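Local coordinates for YqgE/AlgH family protein (Corynebacterium diphtheriae NCTC 13129, PDB 2GS5) that is of unknown function but belongs to the UPF0301 (AlgH) family of YqgE/AlgH proteins, at residues 15-23 / 35-43; 67-77 / 125-136. All coordinates share one frame; numbering follows the deposited sequence.

Contact 1. Residues 15-23 / 35-43; sequences PAPGMVLVA and SVILIIEHS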
ATOM      1  N   PRO A  15       9.526  -5.115  -8.548  1.00 14.74           N
ATOM      2  CA  PRO A  15       8.979  -5.055  -7.197  1.00 14.24           C
ATOM      3  C   PRO A  15      10.037  -4.709  -6.167  1.00 13.74           C
ATOM      4  O   PRO A  15      11.157  -5.214  -6.227  1.00 13.89           O
ATOM      5  CB  PRO A  15       8.468  -6.474  -6.960  1.00 14.93           C
ATOM      6  CG  PRO A  15       8.234  -7.023  -8.304  1.00 16.04           C
ATOM      7  CD  PRO A  15       9.260  -6.419  -9.179  1.00 14.85           C
ATOM      8  N   ALA A  16       9.653  -3.864  -5.224  1.00 12.71           N
ATOM      9  CA  ALA A  16      10.531  -3.429  -4.150  1.00 12.69           C
ATOM     10  C   ALA A  16       9.660  -2.718  -3.120  1.00 12.61           C
ATOM     11  O   ALA A  16       8.547  -2.284  -3.433  1.00 11.86           O
ATOM     12  CB  ALA A  16      11.600  -2.485  -4.689  1.00 13.10           C
ATOM     13  N   PRO A  17      10.155  -2.582  -1.882  1.00 12.57           N
ATOM     14  CA  PRO A  17       9.375  -1.822  -0.926  1.00 12.79           C
ATOM     15  C   PRO A  17       9.062  -0.430  -1.459  1.00 12.29           C
ATOM     16  O   PRO A  17       9.931   0.210  -2.071  1.00 12.87           O
ATOM     17  CB  PRO A  17      10.289  -1.754   0.301  1.00 12.74           C
ATOM     18  CG  PRO A  17      11.153  -2.967   0.180  1.00 13.40           C
ATOM     19  CD  PRO A  17      11.411  -3.083  -1.295  1.00 12.71           C
ATOM     20  N   GLY A  18       7.824   0.011  -1.260  1.00 12.51           N
ATOM     21  CA  GLY A  18       7.413   1.327  -1.725  1.00 11.89           C
ATOM     22  C   GLY A  18       6.773   1.320  -3.106  1.00 12.08           C
ATOM     23  O   GLY A  18       6.242   2.343  -3.536  1.00 13.89           O
HETATM   24  N   MSE A  19       6.834   0.186  -3.801  1.00 11.73           N
HETATM   25  CA  MSE A  19       6.054  -0.026  -5.018  1.00 11.98           C
HETATM   26  C   MSE A  19       4.689  -0.532  -4.650  1.00 11.50           C
HETATM   27  O   MSE A  19       4.526  -1.162  -3.617  1.00 11.60           O
HETATM   28  CB  MSE A  19       6.713  -1.067  -5.923  1.00 13.26           C
HETATM   29  CG  MSE A  19       8.065  -0.656  -6.449  1.00 15.59           C
HETATM   30 SE   MSE A  19       7.985   0.813  -7.751  1.00 27.56          SE
HETATM   31  CE  MSE A  19       7.154  -0.095  -9.237  1.00 28.85           C
ATOM     32  N   VAL A  20       3.715  -0.249  -5.508  1.00 11.76           N
ATOM     33  CA  VAL A  20       2.397  -0.874  -5.419  1.00 11.93           C
ATOM     34  C   VAL A  20       2.201  -1.878  -6.548  1.00 11.26           C
ATOM     35  O   VAL A  20       2.718  -1.710  -7.649  1.00 11.44           O
ATOM     36  CB  VAL A  20       1.239   0.136  -5.432  1.00 12.21           C
ATOM     37  CG1 VAL A  20       1.168   0.859  -4.086  1.00 12.52           C
ATOM     38  CG2 VAL A  20       1.378   1.134  -6.563  1.00 11.83           C
ATOM     39  N   LEU A  21       1.479  -2.941  -6.219  1.00 11.28           N
ATOM     40  CA  LEU A  21       1.026  -3.947  -7.157  1.00 11.44           C
ATOM     41  C   LEU A  21      -0.415  -3.602  -7.478  1.00 11.58           C
ATOM     42  O   LEU A  21      -1.281  -3.659  -6.598  1.00 11.39           O
ATOM     43  CB  LEU A  21       1.096  -5.336  -6.535  1.00 11.87           C
ATOM     44  CG  LEU A  21       2.470  -5.785  -6.041  1.00 12.51           C
ATOM     45  CD1 LEU A  21       2.394  -7.077  -5.219  1.00 13.43           C
ATOM     46  CD2 LEU A  21       3.413  -5.932  -7.225  1.00 13.22           C
ATOM     47  N   VAL A  22      -0.669  -3.234  -8.732  1.00 11.57           N
ATOM     48  CA  VAL A  22      -2.000  -2.806  -9.145  1.00 11.56           C
ATOM     49  C   VAL A  22      -2.700  -3.991  -9.787  1.00 11.02           C
ATOM     50  O   VAL A  22      -2.209  -4.533 -10.772  1.00 10.91           O
ATOM     51  CB  VAL A  22      -1.922  -1.654 -10.150  1.00 11.79           C
ATOM     52  CG1 VAL A  22      -3.324  -1.179 -10.516  1.00 12.47           C
ATOM     53  CG2 VAL A  22      -1.062  -0.515  -9.594  1.00 12.78           C
ATOM     54  N   ALA A  23      -3.834  -4.408  -9.220  1.00 10.94           N
ATOM     55  CA  ALA A  23      -4.562  -5.576  -9.732  1.00 11.34           C
ATOM     56  C   ALA A  23      -5.004  -5.385 -11.191  1.00 11.56           C
ATOM     57  O   ALA A  23      -5.521  -4.326 -11.570  1.00 11.14           O
ATOM     58  CB  ALA A  23      -5.776  -5.889  -8.864  1.00 11.30           C
ATOM     59  N   SER A  35      -7.381  -4.370  -6.128  1.00 11.42           N
ATOM     60  CA  SER A  35      -6.480  -4.019  -5.047  1.00 11.62           C
ATOM     61  C   SER A  35      -5.293  -3.212  -5.553  1.00 11.46           C
ATOM     62  O   SER A  35      -4.939  -3.232  -6.741  1.00 11.11           O
ATOM     63  CB  SER A  35      -6.002  -5.274  -4.312  1.00 12.00           C
ATOM     64  OG  SER A  35      -5.348  -6.192  -5.165  1.00 12.01           O
ATOM     65  N   VAL A  36      -4.694  -2.481  -4.619  1.00 11.37           N
ATOM     66  CA  VAL A  36      -3.455  -1.746  -4.836  1.00 11.43           C
ATOM     67  C   VAL A  36      -2.576  -2.081  -3.650  1.00 11.55           C
ATOM     68  O   VAL A  36      -2.755  -1.520  -2.565  1.00 11.28           O
ATOM     69  CB  VAL A  36      -3.683  -0.226  -4.891  1.00 11.32           C
ATOM     70  CG1 VAL A  36      -2.364   0.522  -5.044  1.00 12.05           C
ATOM     71  CG2 VAL A  36      -4.657   0.125  -6.019  1.00 12.44           C
ATOM     72  N   ILE A  37      -1.653  -3.020  -3.847  1.00 11.55           N
ATOM     73  CA  ILE A  37      -0.937  -3.589  -2.710  1.00 12.26           C
ATOM     74  C   ILE A  37       0.438  -2.966  -2.575  1.00 11.75           C
ATOM     75  O   ILE A  37       1.299  -3.167  -3.414  1.00 11.40           O
ATOM     76  CB  ILE A  37      -0.854  -5.120  -2.809  1.00 12.13           C
ATOM     77  CG1 ILE A  37      -2.280  -5.701  -2.826  1.00 14.57           C
ATOM     78  CG2 ILE A  37      -0.057  -5.698  -1.615  1.00 12.06           C
ATOM     79  CD1 ILE A  37      -2.348  -7.147  -3.124  1.00 15.67           C
ATOM     80  N   LEU A  38       0.615  -2.190  -1.509  1.00 11.16           N
ATOM     81  CA  LEU A  38       1.904  -1.584  -1.191  1.00 11.29           C
ATOM     82  C   LEU A  38       2.848  -2.638  -0.640  1.00 11.54           C
ATOM     83  O   LEU A  38       2.561  -3.263   0.379  1.00 11.21           O
ATOM     84  CB  LEU A  38       1.722  -0.485  -0.151  1.00 10.99           C
ATOM     85  CG  LEU A  38       2.975   0.210   0.364  1.00 11.60           C
ATOM     86  CD1 LEU A  38       3.646   1.007  -0.735  1.00 11.39           C
ATOM     87  CD2 LEU A  38       2.637   1.104   1.554  1.00 12.49           C
ATOM     88  N   ILE A  39       3.976  -2.826  -1.315  1.00 11.42           N
ATOM     89  CA  ILE A  39       5.005  -3.753  -0.851  1.00 11.63           C
ATOM     90  C   ILE A  39       5.724  -3.134   0.343  1.00 11.77           C
ATOM     91  O   ILE A  39       6.265  -2.026   0.249  1.00 11.56           O
ATOM     92  CB  ILE A  39       6.006  -4.110  -1.978  1.00 11.72           C
ATOM     93  CG1 ILE A  39       5.266  -4.807  -3.123  1.00 11.39           C
ATOM     94  CG2 ILE A  39       7.162  -4.967  -1.441  1.00 11.52           C
ATOM     95  CD1 ILE A  39       6.110  -5.007  -4.363  1.00 12.08           C
ATOM     96  N   ILE A  40       5.688  -3.839   1.475  1.00 12.09           N
ATOM     97  CA  ILE A  40       6.301  -3.349   2.722  1.00 12.23           C
ATOM     98  C   ILE A  40       7.548  -4.136   3.130  1.00 12.97           C
ATOM     99  O   ILE A  40       8.288  -3.718   4.030  1.00 14.13           O
ATOM    100  CB  ILE A  40       5.268  -3.354   3.885  1.00 11.71           C
ATOM    101  CG1 ILE A  40       4.776  -4.774   4.205  1.00 11.77           C
ATOM    102  CG2 ILE A  40       4.093  -2.436   3.543  1.00 11.82           C
ATOM    103  CD1 ILE A  40       3.760  -4.817   5.338  1.00 13.26           C
ATOM    104  N   GLU A  41       7.765  -5.276   2.496  1.00 12.54           N
ATOM    105  CA  GLU A  41       8.952  -6.096   2.743  1.00 12.76           C
ATOM    106  C   GLU A  41       9.152  -7.008   1.544  1.00 13.39           C
ATOM    107  O   GLU A  41       8.216  -7.650   1.084  1.00 13.08           O
ATOM    108  CB  GLU A  41       8.776  -6.922   4.014  1.00 13.63           C
ATOM    109  CG  GLU A  41       9.874  -7.942   4.281  1.00 14.23           C
ATOM    110  CD  GLU A  41      11.110  -7.367   4.956  1.00 15.20           C
ATOM    111  OE1 GLU A  41      11.131  -6.163   5.301  1.00 19.53           O
ATOM    112  OE2 GLU A  41      12.059  -8.139   5.134  1.00 18.33           O
ATOM    113  N   HIS A  42      10.380  -7.089   1.056  1.00 13.93           N
ATOM    114  CA  HIS A  42      10.676  -7.903  -0.101  1.00 14.38           C
ATOM    115  C   HIS A  42      12.042  -8.506   0.120  1.00 14.95           C
ATOM    116  O   HIS A  42      13.062  -7.807   0.081  1.00 15.76           O
ATOM    117  CB  HIS A  42      10.622  -7.050  -1.367  1.00 14.94           C
ATOM    118  CG  HIS A  42      10.899  -7.806  -2.622  1.00 15.66           C
ATOM    119  ND1 HIS A  42      10.150  -8.892  -3.027  1.00 15.21           N
ATOM    120  CD2 HIS A  42      11.853  -7.633  -3.570  1.00 17.80           C
ATOM    121  CE1 HIS A  42      10.622  -9.346  -4.174  1.00 17.93           C
ATOM    122  NE2 HIS A  42      11.661  -8.605  -4.519  1.00 17.66           N
ATOM    123  N   SER A  43      12.047  -9.794   0.411  1.00 14.67           N
ATOM    124  CA  SER A  43      13.268 -10.467   0.817  1.00 15.38           C
ATOM    125  C   SER A  43      13.321 -11.877   0.240  1.00 16.06           C
ATOM    126  O   SER A  43      12.388 -12.330  -0.424  1.00 15.93           O
ATOM    127  CB  SER A  43      13.311 -10.513   2.339  1.00 15.82           C
ATOM    128  OG  SER A  43      12.477 -11.549   2.801  1.00 17.15           O
TER
HETATM  129  O   HOH W   1      12.595  -7.219  -7.299  1.00 32.54           O
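Leu21 and Ile37 face each other as a hydrogen-bonded pair of an antiparallel ladder, in which strand 19-23 runs beside strand 36-42 within the mixed sheet of the AlgH-like fold. Backbone bonds come first. Leu21 N reaches Ile37 O at 2.8 Å, Leu21 O takes the N-H of Ile37 in return, and Ala23 N to Ser35 O continues the ladder. At its other end the bond from Ile39 N to Met19 O (2.9 Å) is nearly straight, 172° at the hydrogen, and Gly18 N adds a bond to Ile39 O. Gly18 sits at the third position of a type II turn from Ala16 to Met19, with the positive phi of 93° that this position calls for.

Apolar contacts occupy both faces. On one, the Val36 CG1 branch, swung anti to its own backbone N (chi1 177°), presses on Val20 CB at 3.6 Å, while helix 173-179 covers Val22 and Val36 through Trp174. On the other, Ile39 CD1 touches both Pro15 CB (3.8 Å) and Leu21 CD2 (4.0 Å), the isoleucine and leucine side chains crossing at about a right angle.

The polar contact at the outer end is made by His42. Its ring has ND1 bonded to Thr47 OG1 of the next strand; its NE2 meets a water, which donates a 2.7 Å hydrogen bond to Pro15 O.

Contact 2. Residues 67-77 / 125-136; sequences WVPCVTKPQAL and IKPLVSGMRLFA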
ATOM      1  N   TRP A  67      -3.177   5.678  19.105  1.00 15.53           N
ATOM      2  CA  TRP A  67      -2.637   6.084  17.803  1.00 15.17           C
ATOM      3  C   TRP A  67      -3.535   7.040  17.029  1.00 14.64           C
ATOM      4  O   TRP A  67      -3.101   7.626  16.042  1.00 14.10           O
ATOM      5  CB  TRP A  67      -2.309   4.844  16.957  1.00 15.50           C
ATOM      6  CG  TRP A  67      -0.984   4.284  17.359  1.00 15.21           C
ATOM      7  CD1 TRP A  67      -0.745   3.192  18.132  1.00 16.34           C
ATOM      8  CD2 TRP A  67       0.293   4.849  17.053  1.00 15.07           C
ATOM      9  NE1 TRP A  67       0.614   3.029  18.315  1.00 15.69           N
ATOM     10  CE2 TRP A  67       1.272   4.035  17.661  1.00 15.87           C
ATOM     11  CE3 TRP A  67       0.705   5.954  16.299  1.00 15.47           C
ATOM     12  CZ2 TRP A  67       2.636   4.300  17.544  1.00 15.27           C
ATOM     13  CZ3 TRP A  67       2.055   6.214  16.182  1.00 16.14           C
ATOM     14  CH2 TRP A  67       3.008   5.391  16.803  1.00 15.79           C
ATOM     15  N   VAL A  68      -4.771   7.216  17.475  1.00 13.97           N
ATOM     16  CA  VAL A  68      -5.743   8.011  16.714  1.00 14.49           C
ATOM     17  C   VAL A  68      -5.253   9.412  16.305  1.00 14.75           C
ATOM     18  O   VAL A  68      -5.452   9.807  15.164  1.00 14.56           O
ATOM     19  CB  VAL A  68      -7.112   8.085  17.434  1.00 14.11           C
ATOM     20  CG1 VAL A  68      -8.043   9.061  16.729  1.00 14.25           C
ATOM     21  CG2 VAL A  68      -7.737   6.702  17.467  1.00 13.59           C
ATOM     22  N   PRO A  69      -4.607  10.164  17.218  1.00 15.06           N
ATOM     23  CA  PRO A  69      -4.081  11.489  16.834  1.00 15.35           C
ATOM     24  C   PRO A  69      -3.116  11.532  15.639  1.00 15.40           C
ATOM     25  O   PRO A  69      -2.984  12.569  15.005  1.00 16.06           O
ATOM     26  CB  PRO A  69      -3.370  11.962  18.105  1.00 15.85           C
ATOM     27  CG  PRO A  69      -4.042  11.239  19.203  1.00 15.44           C
ATOM     28  CD  PRO A  69      -4.389   9.893  18.652  1.00 15.64           C
ATOM     29  N   CYS A  70      -2.463  10.415  15.332  1.00 14.90           N
ATOM     30  CA  CYS A  70      -1.520  10.335  14.213  1.00 15.19           C
ATOM     31  C   CYS A  70      -2.176   9.874  12.918  1.00 14.59           C
ATOM     32  O   CYS A  70      -1.549   9.943  11.856  1.00 14.58           O
ATOM     33  CB  CYS A  70      -0.404   9.340  14.520  1.00 15.41           C
ATOM     34  SG  CYS A  70       0.759   9.848  15.774  1.00 17.25           S
ATOM     35  N   VAL A  71      -3.412   9.389  12.997  1.00 14.23           N
ATOM     36  CA  VAL A  71      -4.027   8.709  11.853  1.00 14.06           C
ATOM     37  C   VAL A  71      -4.806   9.680  10.980  1.00 13.61           C
ATOM     38  O   VAL A  71      -5.648  10.442  11.464  1.00 13.31           O
ATOM     39  CB  VAL A  71      -4.948   7.557  12.302  1.00 14.07           C
ATOM     40  CG1 VAL A  71      -5.650   6.919  11.110  1.00 14.38           C
ATOM     41  CG2 VAL A  71      -4.149   6.503  13.062  1.00 14.92           C
ATOM     42  N   THR A  72      -4.518   9.635   9.683  1.00 12.90           N
ATOM     43  CA  THR A  72      -5.218  10.436   8.696  1.00 13.55           C
ATOM     44  C   THR A  72      -6.671   9.985   8.569  1.00 13.22           C
ATOM     45  O   THR A  72      -6.966   8.790   8.613  1.00 13.27           O
ATOM     46  CB  THR A  72      -4.524  10.281   7.339  1.00 13.10           C
ATOM     47  OG1 THR A  72      -3.138  10.629   7.476  1.00 14.29           O
ATOM     48  CG2 THR A  72      -5.194  11.125   6.264  1.00 13.78           C
ATOM     49  N   LYS A  73      -7.592  10.928   8.423  1.00 13.72           N
ATOM     50  CA  LYS A  73      -8.988  10.572   8.197  1.00 14.65           C
ATOM     51  C   LYS A  73      -9.155   9.843   6.863  1.00 14.35           C
ATOM     52  O   LYS A  73      -8.457  10.157   5.897  1.00 15.07           O
ATOM     53  CB  LYS A  73      -9.884  11.818   8.227  1.00 14.70           C
ATOM     54  CG  LYS A  73     -10.056  12.409   9.623  1.00 17.53           C
ATOM     55  CD  LYS A  73     -11.022  13.597   9.656  1.00 18.31           C
ATOM     56  CE  LYS A  73     -10.385  14.900   9.210  1.00 21.43           C
ATOM     57  NZ  LYS A  73     -11.199  16.071   9.664  1.00 22.88           N
ATOM     58  N   PRO A  74     -10.068   8.861   6.801  1.00 14.43           N
ATOM     59  CA  PRO A  74     -10.890   8.365   7.897  1.00 14.12           C
ATOM     60  C   PRO A  74     -10.113   7.439   8.838  1.00 13.48           C
ATOM     61  O   PRO A  74      -9.339   6.576   8.388  1.00 13.11           O
ATOM     62  CB  PRO A  74     -12.010   7.605   7.187  1.00 14.70           C
ATOM     63  CG  PRO A  74     -11.452   7.213   5.900  1.00 15.51           C
ATOM     64  CD  PRO A  74     -10.359   8.162   5.536  1.00 14.69           C
ATOM     65  N   GLN A  75     -10.323   7.631  10.136  1.00 13.20           N
ATOM     66  CA  GLN A  75      -9.547   6.943  11.160  1.00 13.73           C
ATOM     67  C   GLN A  75     -10.142   5.567  11.429  1.00 13.30           C
ATOM     68  O   GLN A  75     -10.590   5.255  12.530  1.00 13.68           O
ATOM     69  CB  GLN A  75      -9.455   7.809  12.417  1.00 13.18           C
ATOM     70  CG  GLN A  75      -8.817   9.159  12.133  1.00 14.70           C
ATOM     71  CD  GLN A  75      -8.805  10.087  13.319  1.00 15.48           C
ATOM     72  OE1 GLN A  75      -9.807  10.232  14.028  1.00 17.73           O
ATOM     73  NE2 GLN A  75      -7.669  10.748  13.538  1.00 16.73           N
ATOM     74  N   ALA A  76     -10.141   4.760  10.375  1.00 13.48           N
ATOM     75  CA  ALA A  76     -10.641   3.396  10.403  1.00 13.36           C
ATOM     76  C   ALA A  76      -9.508   2.487   9.966  1.00 13.34           C
ATOM     77  O   ALA A  76      -8.633   2.897   9.201  1.00 13.47           O
ATOM     78  CB  ALA A  76     -11.813   3.237   9.437  1.00 14.20           C
ATOM     79  N   LEU A  77      -9.537   1.251  10.442  1.00 13.28           N
ATOM     80  CA  LEU A  77      -8.617   0.246   9.946  1.00 13.27           C
ATOM     81  C   LEU A  77      -8.956  -0.026   8.485  1.00 13.09           C
ATOM     82  O   LEU A  77     -10.136  -0.127   8.111  1.00 13.29           O
ATOM     83  CB  LEU A  77      -8.734  -1.048  10.748  1.00 13.39           C
ATOM     84  CG  LEU A  77      -8.248  -1.001  12.201  1.00 15.16           C
ATOM     85  CD1 LEU A  77      -8.483  -2.350  12.889  1.00 17.12           C
ATOM     86  CD2 LEU A  77      -6.788  -0.618  12.251  1.00 17.62           C
ATOM     87  N   ILE A 125       6.083  10.039  17.461  1.00 15.70           N
ATOM     88  CA  ILE A 125       5.893   9.846  16.037  1.00 14.64           C
ATOM     89  C   ILE A 125       5.091  10.983  15.401  1.00 14.37           C
ATOM     90  O   ILE A 125       5.364  11.360  14.265  1.00 13.49           O
ATOM     91  CB  ILE A 125       5.232   8.474  15.774  1.00 14.90           C
ATOM     92  CG1 ILE A 125       6.187   7.345  16.190  1.00 15.22           C
ATOM     93  CG2 ILE A 125       4.842   8.325  14.302  1.00 14.25           C
ATOM     94  CD1 ILE A 125       7.574   7.395  15.524  1.00 15.50           C
ATOM     95  N   LYS A 126       4.136  11.548  16.145  1.00 14.15           N
ATOM     96  CA  LYS A 126       3.234  12.584  15.612  1.00 13.88           C
ATOM     97  C   LYS A 126       3.946  13.691  14.807  1.00 12.98           C
ATOM     98  O   LYS A 126       3.580  13.924  13.662  1.00 12.81           O
ATOM     99  CB  LYS A 126       2.347  13.172  16.724  1.00 14.81           C
ATOM    100  CG  LYS A 126       1.429  14.330  16.289  1.00 16.17           C
ATOM    101  CD  LYS A 126       0.126  13.862  15.696  1.00 20.32           C
ATOM    102  CE  LYS A 126      -0.820  15.023  15.413  1.00 20.84           C
ATOM    103  NZ  LYS A 126      -0.305  16.019  14.412  1.00 24.53           N
ATOM    104  N   PRO A 127       4.968  14.358  15.391  1.00 12.13           N
ATOM    105  CA  PRO A 127       5.669  15.416  14.635  1.00 12.21           C
ATOM    106  C   PRO A 127       6.472  14.932  13.429  1.00 11.56           C
ATOM    107  O   PRO A 127       6.846  15.737  12.571  1.00 10.89           O
ATOM    108  CB  PRO A 127       6.620  16.026  15.675  1.00 12.33           C
ATOM    109  CG  PRO A 127       6.772  15.027  16.723  1.00 12.99           C
ATOM    110  CD  PRO A 127       5.491  14.242  16.766  1.00 12.38           C
ATOM    111  N   LEU A 128       6.730  13.627  13.368  1.00 11.30           N
ATOM    112  CA  LEU A 128       7.613  13.049  12.354  1.00 11.85           C
ATOM    113  C   LEU A 128       6.877  12.527  11.131  1.00 11.47           C
ATOM    114  O   LEU A 128       7.526  12.126  10.158  1.00 10.91           O
ATOM    115  CB  LEU A 128       8.437  11.910  12.948  1.00 12.22           C
ATOM    116  CG  LEU A 128       9.194  12.231  14.234  1.00 12.31           C
ATOM    117  CD1 LEU A 128      10.015  11.020  14.715  1.00 13.06           C
ATOM    118  CD2 LEU A 128      10.107  13.450  14.079  1.00 12.57           C
ATOM    119  N   VAL A 129       5.543  12.525  11.173  1.00 11.22           N
ATOM    120  CA  VAL A 129       4.739  12.112  10.017  1.00 11.71           C
ATOM    121  C   VAL A 129       3.708  13.171   9.642  1.00 12.04           C
ATOM    122  O   VAL A 129       3.194  13.876  10.509  1.00 11.53           O
ATOM    123  CB  VAL A 129       4.024  10.757  10.260  1.00 11.82           C
ATOM    124  CG1 VAL A 129       5.067   9.612  10.420  1.00 11.82           C
ATOM    125  CG2 VAL A 129       3.089  10.852  11.457  1.00 13.36           C
ATOM    126  N   SER A 130       3.425  13.289   8.347  1.00 12.07           N
ATOM    127  CA  SER A 130       2.366  14.178   7.865  1.00 12.93           C
ATOM    128  C   SER A 130       1.065  13.425   7.695  1.00 13.24           C
ATOM    129  O   SER A 130      -0.000  14.029   7.569  1.00 14.25           O
ATOM    130  CB  SER A 130       2.750  14.839   6.541  1.00 13.26           C
ATOM    131  OG  SER A 130       3.048  13.875   5.544  1.00 14.73           O
ATOM    132  N   GLY A 131       1.157  12.099   7.675  1.00 13.44           N
ATOM    133  CA  GLY A 131      -0.015  11.246   7.549  1.00 13.32           C
ATOM    134  C   GLY A 131       0.320   9.826   7.928  1.00 13.11           C
ATOM    135  O   GLY A 131       1.486   9.456   7.977  1.00 12.63           O
HETATM  136  N   MSE A 132      -0.709   9.039   8.227  1.00 14.29           N
HETATM  137  CA  MSE A 132      -0.525   7.641   8.597  1.00 15.80           C
HETATM  138  C   MSE A 132      -1.840   6.882   8.441  1.00 14.10           C
HETATM  139  O   MSE A 132      -2.913   7.436   8.650  1.00 13.72           O
HETATM  140  CB  MSE A 132      -0.030   7.545  10.040  1.00 16.43           C
HETATM  141  CG  MSE A 132       0.392   6.170  10.472  1.00 16.82           C
HETATM  142 SE   MSE A 132       0.919   6.243  12.338  1.00 27.12          SE
HETATM  143  CE  MSE A 132      -0.853   5.873  13.079  1.00 25.16           C
ATOM    144  N   ARG A 133      -1.741   5.604   8.092  1.00 13.12           N
ATOM    145  CA  ARG A 133      -2.909   4.746   7.945  1.00 12.79           C
ATOM    146  C   ARG A 133      -2.584   3.386   8.536  1.00 12.40           C
ATOM    147  O   ARG A 133      -1.440   2.930   8.456  1.00 12.10           O
ATOM    148  CB  ARG A 133      -3.270   4.615   6.462  1.00 12.68           C
ATOM    149  CG  ARG A 133      -4.550   3.833   6.178  1.00 12.82           C
ATOM    150  CD  ARG A 133      -5.262   4.358   4.946  1.00 13.06           C
ATOM    151  NE  ARG A 133      -5.881   5.652   5.220  1.00 13.41           N
ATOM    152  CZ  ARG A 133      -6.386   6.463   4.295  1.00 13.63           C
ATOM    153  NH1 ARG A 133      -6.335   6.132   3.016  1.00 14.58           N
ATOM    154  NH2 ARG A 133      -6.926   7.623   4.669  1.00 14.00           N
ATOM    155  N   LEU A 134      -3.591   2.762   9.136  1.00 11.67           N
ATOM    156  CA  LEU A 134      -3.429   1.467   9.806  1.00 12.11           C
ATOM    157  C   LEU A 134      -4.129   0.372   9.019  1.00 11.40           C
ATOM    158  O   LEU A 134      -5.255   0.547   8.562  1.00 11.69           O
ATOM    159  CB  LEU A 134      -3.987   1.525  11.227  1.00 12.34           C
ATOM    160  CG  LEU A 134      -3.214   2.454  12.161  1.00 13.73           C
ATOM    161  CD1 LEU A 134      -3.936   2.633  13.478  1.00 15.58           C
ATOM    162  CD2 LEU A 134      -1.815   1.920  12.419  1.00 16.11           C
ATOM    163  N   PHE A 135      -3.452  -0.764   8.891  1.00 12.03           N
ATOM    164  CA  PHE A 135      -3.934  -1.878   8.085  1.00 12.25           C
ATOM    165  C   PHE A 135      -4.013  -3.152   8.890  1.00 12.33           C
ATOM    166  O   PHE A 135      -3.040  -3.548   9.521  1.00 12.90           O
ATOM    167  CB  PHE A 135      -3.014  -2.100   6.890  1.00 12.70           C
ATOM    168  CG  PHE A 135      -2.875  -0.887   6.032  1.00 12.36           C
ATOM    169  CD1 PHE A 135      -3.702  -0.688   4.934  1.00 13.68           C
ATOM    170  CD2 PHE A 135      -1.948   0.102   6.362  1.00 14.03           C
ATOM    171  CE1 PHE A 135      -3.608   0.456   4.166  1.00 13.50           C
ATOM    172  CE2 PHE A 135      -1.838   1.240   5.585  1.00 12.92           C
ATOM    173  CZ  PHE A 135      -2.666   1.423   4.493  1.00 13.55           C
ATOM    174  N   ALA A 136      -5.180  -3.789   8.852  1.00 11.86           N
ATOM    175  CA  ALA A 136      -5.411  -5.069   9.509  1.00 11.86           C
ATOM    176  C   ALA A 136      -5.216  -6.167   8.479  1.00 11.54           C
ATOM    177  O   ALA A 136      -5.884  -6.175   7.446  1.00 11.74           O
ATOM    178  CB  ALA A 136      -6.833  -5.120  10.087  1.00 12.00           C
TER
HETATM  179  O   HOH W   2      -6.635   6.326   7.918  1.00 14.05           O
HETATM  180  O   HOH W   3      -2.664  13.314   7.218  1.00 19.99           O
HETATM  181  O   HOH W   4      -6.121   4.046   9.519  1.00 12.52           O
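The selenomethionine Met132 packs its terminal methyl among Trp67, Cys70 and Val71, where a 3-10 turn and the loop after it lie against strand 129-141 of the mixed sheet. This is the tight part. Met132 CE lies 3.6 Å from Trp67 CE3 and only 3.4 Å from Val71 CG2, closer than carbon pairs usually come. The extended first two torsions carry SE to the indole in an oblique Met-aromatic contact, 4.8 Å from the centroid of the six-membered ring, and the bend at the last (chi3 90°) turns CE in toward the valine. Ile125 CG1 meets the edge of that ring at CH2, near its plane, and Trp67 NE1 is bonded to Leu118 O. Farther along, Leu134 CD1 touches Val71 CG2, and Leu77 CD2 comes to 3.7 Å from Leu134 CB.

Thr72 pins the backbone by two bonds to one residue: its N donates to Met132 O in the carbonyl plane, and its OG1 accepts from Met132 N at 3.0 Å. Gly131 CA lies against the same hydroxyl.

Beyond this the contact becomes looser and water-bridged. At the exposed margin Lys126 lays CE 3.3 Å from Pro69 O. One water joins Thr72 OG1 to Ser130 O, and another spans Ala76 O and Leu134 N where the parallel strand 76-79 begins. The buried guanidinium of Arg133, whose NH2 is bonded to Ala167 O, holds a third through NE: this water, 2.9 Å from NE, donates to both Thr72 O and Pro74 O.

Contact 1 and contact 2 illustrate two ways of joining chain to one sheet. In contact 1 two segments with 11 residues between them pair directly as antiparallel strands; in contact 2 the segments are separated by 47 residues, and two direct hydrogen bonds, both between Thr72 and Met132, are joined by three bridging waters. Strand 47-51 connects them, pairing with 36-42 and also with 129-141. The contacts follow one another along the chain; their centres lie 20 Å apart, their nearest atoms about 6 Å, without touching. The centre of contact 1 lies about 6 Å from the centre of the folded chain, that of contact 2 about 14 Å from it. No active site is established for this protein.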